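PDB 5US7: VP2 from Human bocavirus 3, which probably self-assembles into the sixty-subunit T=1 icosahedral capsid that encloses the viral genome. Local coordinates for residues V454-N457 / N458-S462. Residues are numbered along the deposited sequence; the frame is centred on the assembly and turned at random.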
loop_
_atom_site.group_PDB
_atom_site.type_symbol
_atom_site.label_atom_id
_atom_site.label_comp_id
_atom_site.label_asym_id
_atom_site.label_seq_id
_atom_site.Cartn_x
_atom_site.Cartn_y
_atom_site.Cartn_z
ATOM N N VAL A 454 -10.199 58.550 -92.283
ATOM C CA VAL A 454 -10.093 59.981 -92.037
ATOM C C VAL A 454 -11.477 60.553 -92.301
ATOM O O VAL A 454 -12.226 60.001 -93.117
ATOM C CB VAL A 454 -9.018 60.652 -92.910
ATOM C CG1 VAL A 454 -7.667 60.013 -92.689
ATOM C CG2 VAL A 454 -9.403 60.646 -94.362
ATOM N N PRO A 455 -11.869 61.624 -91.630
ATOM C CA PRO A 455 -13.203 62.174 -91.852
ATOM C C PRO A 455 -13.320 62.827 -93.217
ATOM O O PRO A 455 -12.334 63.196 -93.857
ATOM C CB PRO A 455 -13.347 63.199 -90.729
ATOM C CG PRO A 455 -11.966 63.597 -90.430
ATOM C CD PRO A 455 -11.136 62.373 -90.605
ATOM N N SER A 456 -14.564 62.953 -93.663
ATOM C CA SER A 456 -14.884 63.651 -94.896
ATOM C C SER A 456 -16.326 64.117 -94.807
ATOM O O SER A 456 -17.121 63.585 -94.031
ATOM C CB SER A 456 -14.674 62.762 -96.122
ATOM O OG SER A 456 -15.544 61.647 -96.085
ATOM N N ASN A 457 -16.655 65.122 -95.617
ATOM C CA ASN A 457 -17.997 65.688 -95.570
ATOM C C ASN A 457 -19.039 64.689 -96.054
ATOM O O ASN A 457 -20.133 64.598 -95.486
ATOM C CB ASN A 457 -18.048 66.967 -96.400
ATOM C CG ASN A 457 -17.710 66.728 -97.855
ATOM O OD1 ASN A 457 -17.169 65.682 -98.214
ATOM N ND2 ASN A 457 -18.029 67.697 -98.705
ATOM N N ASN A 458 -18.718 63.933 -97.098
ATOM C CA ASN A 458 -19.638 62.984 -97.704
ATOM C C ASN A 458 -19.467 61.562 -97.194
ATOM O O ASN A 458 -20.138 60.657 -97.699
ATOM C CB ASN A 458 -19.483 63.023 -99.226
ATOM C CG ASN A 458 -18.051 62.805 -99.671
ATOM O OD1 ASN A 458 -17.291 62.080 -99.035
ATOM N ND2 ASN A 458 -17.671 63.449 -100.766
ATOM N N ASN A 459 -18.585 61.341 -96.220
ATOM C CA ASN A 459 -18.298 60.013 -95.678
ATOM C C ASN A 459 -17.851 59.062 -96.792
ATOM O O ASN A 459 -18.549 58.131 -97.189
ATOM C CB ASN A 459 -19.503 59.452 -94.915
ATOM C CG ASN A 459 -19.750 60.174 -93.609
ATOM O OD1 ASN A 459 -18.853 60.803 -93.057
ATOM N ND2 ASN A 459 -20.970 60.077 -93.100
ATOM N N ALA A 460 -16.644 59.329 -97.276
ATOM C CA ALA A 460 -16.003 58.548 -98.319
ATOM C C ALA A 460 -14.819 57.807 -97.721
ATOM O O ALA A 460 -14.290 58.194 -96.676
ATOM C CB ALA A 460 -15.541 59.436 -99.477
ATOM N N ASP A 461 -14.425 56.721 -98.392
ATOM C CA ASP A 461 -13.495 55.741 -97.838
ATOM C C ASP A 461 -12.282 56.413 -97.211
ATOM O O ASP A 461 -12.176 56.460 -95.981
ATOM C CB ASP A 461 -13.054 54.761 -98.925
ATOM C CG ASP A 461 -12.238 53.605 -98.375
ATOM O OD1 ASP A 461 -12.073 53.520 -97.141
ATOM O OD2 ASP A 461 -11.769 52.772 -99.178
ATOM N N SER A 462 -11.385 56.951 -98.037
ATOM C CA SER A 462 -10.293 57.801 -97.573
ATOM C C SER A 462 -9.633 57.273 -96.305
ATOM O O SER A 462 -9.851 57.811 -95.220
ATOM C CB SER A 462 -10.799 59.221 -97.340
ATOM O OG SER A 462 -11.760 59.247 -96.304
#
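Ser456 and Asn459 are the two ends of a local beta turn at the tip of the loop between strands 445-449 and 466-482, the HI loop of the parvovirus jelly-roll capsid protein. Their CA atoms lie 5.0 Å apart, and the backbone angles of Asn457 and Asn458 are those of a type I turn. The usual closing bond, Asn459 N to Ser456 O, is weak and long at 3.5 Å, and somewhat doubtful because the position of that oxygen is less certain. A firmer tie comes from a side chain: Ser456 OG accepts the amide of Ala460 at 2.8 Å from its N, in a nearly straight bond (169°). Ser456 holds OG between its backbone N and carbonyl carbon, chi1 63°, directing the hydroxyl across the turn at the returning chain. On the outer corner, Asn457 folds its amide back, and OD1 takes a weak, strongly bent bond from Asn458 N. The amide planes of the two asparagines stand 49° apart, so they do not stack.

As in other parvoviruses, this loop reaches over a neighbouring subunit. There Asn459 OD1 is hydrogen-bonded to Lys66 of the second subunit, while Val454 packs on Tyr148 and Pro455 on Tyr467 of that same copy. Back in its own chain, Asp461 forms a salt bridge with Lys451. The mouth of the loop is drawn together by a weak bond from Val454 N to Ser462 O, 3.0 Å, beside which Val454 CG2 lies 3.6 Å from Ser462 CB.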